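Local coordinates for antistasin (Haementeria officinalis, PDB 1SKZ), which inhibits blood coagulation factor Xa as a highly disulfide-bonded serine protease inhibitor and probably binds heparin, at residues M58-P68 against R75-I84. Residues are numbered along the deposited sequence; the frame is centred on the assembly and turned at random.
Sequences MKATCDISECP and RLTNKCDCKI
The side chains of Asn78 and Lys59 each bond the other residue's backbone carbonyl oxygen, an example of how polar side chains and a disulfide tie two loops together. Asn78 ND2 gives a hydrogen bond of 2.7 Å to Lys59 O, which lies close to the plane of the amide, though the donor is tilted from the carbonyl plane. Lys59 NZ reaches Asn78 O at 3.0 Å, almost end-on to the carbonyl (C=O...N 170°). The lysine can do this because its chain runs extended over that carbonyl and bends only at chi4 (-76°). The same ammonium also bonds Thr61 O, in the carbonyl plane, and forms a salt bridge with Glu66 OE1, met from above the carboxylate plane; three oxygens thus hold it in place. A water links Lys59 N to Thr77 O. Met58, extended beyond CG, lays CE against a face of the Asn78 amide, 3.5 Å from Asn78 CG, with Leu76 O 3.1 Å from CE.

Cys67 SG and Cys80 SG join covalently at 2.0 Å with a torsion of -86° about the S–S bond. Cys62 SG packs 4.1 Å from Cys80 SG.

In the second shell, Thr77 OG1 accepts from Lys79 N in an ST turn and bonds Asp81 OD2, consistent with fixing the bend at Asn78. In 58-68, Asp63 OD2 accepts from Ser65 N, an Asx turn at the start of the 3-10 segment 64-66, from which Glu66 reaches Lys59. Side by side, the Cys67–Cys80 and Cys62–Cys73 disulfides tie loops around the short 71-72/82-83 hairpin, as befits a small disulfide-rich inhibitor of the antistasin family.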
ATOM      1  N   MET A  58      -7.099   7.757  10.228  1.00 29.13           N
ATOM      2  CA  MET A  58      -7.520   6.550  10.928  1.00 29.89           C
ATOM      3  C   MET A  58      -8.094   6.999  12.261  1.00 30.10           C
ATOM      4  O   MET A  58      -7.623   7.997  12.824  1.00 31.11           O
ATOM      5  CB  MET A  58      -6.328   5.614  11.187  1.00 31.32           C
ATOM      6  CG  MET A  58      -6.706   4.215  11.651  1.00 32.04           C
ATOM      7  SD  MET A  58      -5.233   3.355  12.175  1.00 36.67           S
ATOM      8  CE  MET A  58      -5.898   1.948  13.284  1.00 34.70           C
ATOM      9  N   LYS A  59      -9.210   6.390  12.667  1.00 30.02           N
ATOM     10  CA  LYS A  59      -9.802   6.674  13.969  1.00 29.18           C
ATOM     11  C   LYS A  59      -8.734   6.346  14.998  1.00 28.44           C
ATOM     12  O   LYS A  59      -8.013   5.353  14.845  1.00 26.25           O
ATOM     13  CB  LYS A  59     -11.049   5.810  14.189  1.00 31.01           C
ATOM     14  CG  LYS A  59     -11.717   5.977  15.588  1.00 31.83           C
ATOM     15  CD  LYS A  59     -13.211   5.625  15.518  1.00 33.87           C
ATOM     16  CE  LYS A  59     -13.858   5.502  16.888  1.00 34.55           C
ATOM     17  NZ  LYS A  59     -13.513   4.210  17.604  1.00 37.49           N
ATOM     18  N   ALA A  60      -8.530   7.248  15.956  1.00 27.63           N
ATOM     19  CA  ALA A  60      -7.307   7.225  16.760  1.00 27.86           C
ATOM     20  C   ALA A  60      -7.270   6.045  17.694  1.00 28.39           C
ATOM     21  O   ALA A  60      -6.202   5.539  18.027  1.00 29.23           O
ATOM     22  CB  ALA A  60      -7.182   8.510  17.562  1.00 27.31           C
ATOM     23  N   THR A  61      -8.433   5.736  18.262  1.00 29.10           N
ATOM     24  CA  THR A  61      -8.531   4.758  19.335  1.00 27.00           C
ATOM     25  C   THR A  61      -9.831   3.969  19.219  1.00 25.01           C
ATOM     26  O   THR A  61     -10.816   4.427  18.589  1.00 24.85           O
ATOM     27  CB  THR A  61      -8.476   5.478  20.702  1.00 28.58           C
ATOM     28  OG1 THR A  61      -7.931   4.581  21.678  1.00 31.66           O
ATOM     29  CG2 THR A  61      -9.873   5.982  21.123  1.00 25.00           C
ATOM     30  N   CYS A  62      -9.797   2.739  19.711  1.00 24.15           N
ATOM     31  CA  CYS A  62     -11.014   1.946  19.780  1.00 24.55           C
ATOM     32  C   CYS A  62     -11.014   1.159  21.081  1.00 24.87           C
ATOM     33  O   CYS A  62      -9.991   0.579  21.447  1.00 23.82           O
ATOM     34  CB  CYS A  62     -11.103   0.998  18.564  1.00 21.90           C
ATOM     35  SG  CYS A  62     -12.691   0.119  18.371  1.00 22.54           S
ATOM     36  N   ASP A  63     -12.198   1.044  21.681  1.00 24.91           N
ATOM     37  CA  ASP A  63     -12.428   0.193  22.845  1.00 27.72           C
ATOM     38  C   ASP A  63     -13.705  -0.645  22.685  1.00 25.34           C
ATOM     39  O   ASP A  63     -14.725  -0.130  22.195  1.00 24.67           O
ATOM     40  CB  ASP A  63     -12.555   1.060  24.111  1.00 31.30           C
ATOM     41  CG  ASP A  63     -12.506   0.229  25.382  1.00 35.50           C
ATOM     42  OD1 ASP A  63     -11.383  -0.229  25.697  1.00 38.67           O
ATOM     43  OD2 ASP A  63     -13.574  -0.078  25.985  1.00 34.19           O
ATOM     44  N   ILE A  64     -13.667  -1.883  23.195  1.00 26.19           N
ATOM     45  CA  ILE A  64     -14.825  -2.812  23.205  1.00 28.97           C
ATOM     46  C   ILE A  64     -16.129  -2.226  23.790  1.00 30.80           C
ATOM     47  O   ILE A  64     -17.235  -2.561  23.335  1.00 31.62           O
ATOM     48  CB  ILE A  64     -14.494  -4.129  23.978  1.00 28.86           C
ATOM     49  CG1 ILE A  64     -15.607  -5.169  23.806  1.00 29.56           C
ATOM     50  CG2 ILE A  64     -14.368  -3.858  25.478  1.00 29.20           C
ATOM     51  CD1 ILE A  64     -15.638  -5.862  22.454  1.00 27.61           C
ATOM     52  N   SER A  65     -15.992  -1.316  24.752  1.00 31.12           N
ATOM     53  CA  SER A  65     -17.137  -0.689  25.393  1.00 31.06           C
ATOM     54  C   SER A  65     -17.929   0.112  24.371  1.00 31.76           C
ATOM     55  O   SER A  65     -19.168   0.138  24.447  1.00 30.62           O
ATOM     56  CB  SER A  65     -16.682   0.209  26.569  1.00 30.90           C
ATOM     57  OG  SER A  65     -16.150   1.453  26.129  1.00 31.37           O
ATOM     58  N   GLU A  66     -17.245   0.622  23.331  1.00 30.53           N
ATOM     59  CA  GLU A  66     -17.930   1.370  22.264  1.00 31.13           C
ATOM     60  C   GLU A  66     -18.734   0.445  21.366  1.00 27.59           C
ATOM     61  O   GLU A  66     -19.518   0.903  20.559  1.00 27.41           O
ATOM     62  CB  GLU A  66     -16.953   2.126  21.343  1.00 34.47           C
ATOM     63  CG  GLU A  66     -15.940   3.105  21.961  1.00 36.81           C
ATOM     64  CD  GLU A  66     -14.758   3.360  21.015  1.00 36.23           C
ATOM     65  OE1 GLU A  66     -14.573   2.584  20.065  1.00 37.05           O
ATOM     66  OE2 GLU A  66     -13.969   4.293  21.245  1.00 38.28           O
ATOM     67  N   CYS A  67     -18.407  -0.836  21.388  1.00 26.04           N
ATOM     68  CA  CYS A  67     -18.839  -1.723  20.342  1.00 23.55           C
ATOM     69  C   CYS A  67     -20.254  -2.246  20.487  1.00 26.04           C
ATOM     70  O   CYS A  67     -20.694  -2.572  21.581  1.00 29.52           O
ATOM     71  CB  CYS A  67     -17.866  -2.870  20.244  1.00 22.20           C
ATOM     72  SG  CYS A  67     -16.285  -2.447  19.448  1.00 21.48           S
ATOM     73  N   PRO A  68     -20.966  -2.419  19.361  1.00 25.95           N
ATOM     74  CA  PRO A  68     -22.169  -3.261  19.322  1.00 25.41           C
ATOM     75  C   PRO A  68     -21.979  -4.664  19.901  1.00 25.42           C
ATOM     76  O   PRO A  68     -20.900  -5.239  19.857  1.00 24.40           O
ATOM     77  CB  PRO A  68     -22.507  -3.342  17.830  1.00 25.37           C
ATOM     78  CG  PRO A  68     -21.870  -2.147  17.232  1.00 24.86           C
ATOM     79  CD  PRO A  68     -20.693  -1.771  18.064  1.00 25.76           C
ATOM     80  N   ARG A  75      -8.034  -3.521  14.798  1.00 18.71           N
ATOM     81  CA  ARG A  75      -6.799  -2.779  14.966  1.00 20.83           C
ATOM     82  C   ARG A  75      -6.387  -2.100  13.668  1.00 21.87           C
ATOM     83  O   ARG A  75      -5.457  -1.281  13.673  1.00 22.52           O
ATOM     84  CB  ARG A  75      -5.657  -3.707  15.404  1.00 25.82           C
ATOM     85  CG  ARG A  75      -5.667  -4.173  16.890  1.00 32.71           C
ATOM     86  CD  ARG A  75      -4.952  -5.528  16.994  1.00 39.42           C
ATOM     87  NE  ARG A  75      -5.335  -6.336  18.161  1.00 45.96           N
ATOM     88  CZ  ARG A  75      -6.525  -6.926  18.348  1.00 48.02           C
ATOM     89  NH1 ARG A  75      -7.509  -6.815  17.444  1.00 50.03           N
ATOM     90  NH2 ARG A  75      -6.757  -7.566  19.492  1.00 48.56           N
ATOM     91  N   LEU A  76      -6.928  -2.564  12.538  1.00 19.18           N
ATOM     92  CA  LEU A  76      -6.667  -1.907  11.277  1.00 15.77           C
ATOM     93  C   LEU A  76      -7.422  -0.584  11.179  1.00 15.87           C
ATOM     94  O   LEU A  76      -6.884   0.434  10.725  1.00 16.15           O
ATOM     95  CB  LEU A  76      -7.049  -2.820  10.106  1.00 14.31           C
ATOM     96  CG  LEU A  76      -6.559  -2.339   8.720  1.00 11.80           C
ATOM     97  CD1 LEU A  76      -5.026  -2.251   8.695  1.00 10.20           C
ATOM     98  CD2 LEU A  76      -7.078  -3.310   7.631  1.00 13.06           C
ATOM     99  N   THR A  77      -8.703  -0.607  11.518  1.00 16.76           N
ATOM    100  CA  THR A  77      -9.558   0.557  11.294  1.00 15.45           C
ATOM    101  C   THR A  77      -9.890   1.346  12.578  1.00 16.10           C
ATOM    102  O   THR A  77     -10.565   2.363  12.498  1.00 16.91           O
ATOM    103  CB  THR A  77     -10.888   0.146  10.659  1.00 16.06           C
ATOM    104  OG1 THR A  77     -11.613  -0.679  11.583  1.00 15.88           O
ATOM    105  CG2 THR A  77     -10.656  -0.639   9.325  1.00 15.12           C
ATOM    106  N   ASN A  78      -9.627   0.731  13.736  1.00 17.85           N
ATOM    107  CA  ASN A  78     -10.090   1.225  15.048  1.00 19.51           C
ATOM    108  C   ASN A  78     -11.592   1.492  15.074  1.00 20.94           C
ATOM    109  O   ASN A  78     -12.065   2.394  15.775  1.00 20.68           O
ATOM    110  CB  ASN A  78      -9.333   2.498  15.462  1.00 19.02           C
ATOM    111  CG  ASN A  78      -8.004   2.193  16.106  1.00 20.57           C
ATOM    112  OD1 ASN A  78      -7.701   1.053  16.440  1.00 22.47           O
ATOM    113  ND2 ASN A  78      -7.192   3.213  16.284  1.00 24.72           N
ATOM    114  N   LYS A  79     -12.345   0.683  14.334  1.00 20.34           N
ATOM    115  CA  LYS A  79     -13.807   0.702  14.412  1.00 19.81           C
ATOM    116  C   LYS A  79     -14.240  -0.700  14.781  1.00 16.56           C
ATOM    117  O   LYS A  79     -13.437  -1.633  14.717  1.00 15.41           O
ATOM    118  CB  LYS A  79     -14.439   1.103  13.066  1.00 21.60           C
ATOM    119  CG  LYS A  79     -14.074   2.487  12.642  1.00 25.35           C
ATOM    120  CD  LYS A  79     -14.684   2.843  11.291  1.00 30.60           C
ATOM    121  CE  LYS A  79     -14.759   4.380  11.143  1.00 33.70           C
ATOM    122  NZ  LYS A  79     -15.172   4.845   9.759  1.00 37.85           N
ATOM    123  N   CYS A  80     -15.506  -0.841  15.157  1.00 15.11           N
ATOM    124  CA  CYS A  80     -16.020  -2.091  15.679  1.00 15.01           C
ATOM    125  C   CYS A  80     -16.426  -2.987  14.540  1.00 13.47           C
ATOM    126  O   CYS A  80     -17.589  -3.362  14.399  1.00 15.31           O
ATOM    127  CB  CYS A  80     -17.192  -1.812  16.654  1.00 17.57           C
ATOM    128  SG  CYS A  80     -16.668  -0.931  18.172  1.00 19.70           S
ATOM    129  N   ASP A  81     -15.441  -3.363  13.732  1.00 15.46           N
ATOM    130  CA  ASP A  81     -15.687  -4.004  12.438  1.00 14.87           C
ATOM    131  C   ASP A  81     -15.733  -5.528  12.490  1.00 14.49           C
ATOM    132  O   ASP A  81     -16.260  -6.162  11.583  1.00 16.44           O
ATOM    133  CB  ASP A  81     -14.613  -3.557  11.434  1.00 15.74           C
ATOM    134  CG  ASP A  81     -14.889  -2.170  10.843  1.00 17.42           C
ATOM    135  OD1 ASP A  81     -16.064  -1.766  10.694  1.00 19.53           O
ATOM    136  OD2 ASP A  81     -13.912  -1.458  10.537  1.00 18.40           O
ATOM    137  N   CYS A  82     -15.078  -6.124  13.482  1.00 14.91           N
ATOM    138  CA  CYS A  82     -14.894  -7.567  13.515  1.00 15.36           C
ATOM    139  C   CYS A  82     -15.893  -8.297  14.388  1.00 18.38           C
ATOM    140  O   CYS A  82     -16.240  -7.841  15.475  1.00 18.82           O
ATOM    141  CB  CYS A  82     -13.487  -7.921  13.981  1.00 13.93           C
ATOM    142  SG  CYS A  82     -12.163  -7.068  13.081  1.00 15.00           S
ATOM    143  N   LYS A  83     -16.397  -9.412  13.877  1.00 19.57           N
ATOM    144  CA  LYS A  83     -17.142 -10.353  14.693  1.00 19.87           C
ATOM    145  C   LYS A  83     -16.225 -10.840  15.816  1.00 20.72           C
ATOM    146  O   LYS A  83     -15.111 -11.335  15.540  1.00 18.98           O
ATOM    147  CB  LYS A  83     -17.539 -11.547  13.855  1.00 21.64           C
ATOM    148  CG  LYS A  83     -18.764 -11.356  13.011  1.00 25.18           C
ATOM    149  CD  LYS A  83     -19.344 -12.722  12.713  1.00 27.23           C
ATOM    150  CE  LYS A  83     -20.052 -12.741  11.401  1.00 30.53           C
ATOM    151  NZ  LYS A  83     -21.369 -12.144  11.620  1.00 34.46           N
ATOM    152  N   ILE A  84     -16.757 -10.859  17.041  1.00 18.72           N
ATOM    153  CA  ILE A  84     -16.052 -11.468  18.178  1.00 18.56           C
ATOM    154  C   ILE A  84     -15.892 -12.980  18.018  1.00 18.06           C
ATOM    155  O   ILE A  84     -14.803 -13.528  18.235  1.00 18.60           O
ATOM    156  CB  ILE A  84     -16.781 -11.183  19.500  1.00 18.26           C
ATOM    157  CG1 ILE A  84     -16.779  -9.679  19.766  1.00 17.57           C
ATOM    158  CG2 ILE A  84     -16.084 -11.947  20.656  1.00 19.69           C
ATOM    159  CD1 ILE A  84     -17.564  -9.266  21.045  1.00 20.01           C
TER
HETATM  160  O   HOH W   1     -10.844   4.352  10.735  1.00 26.84           O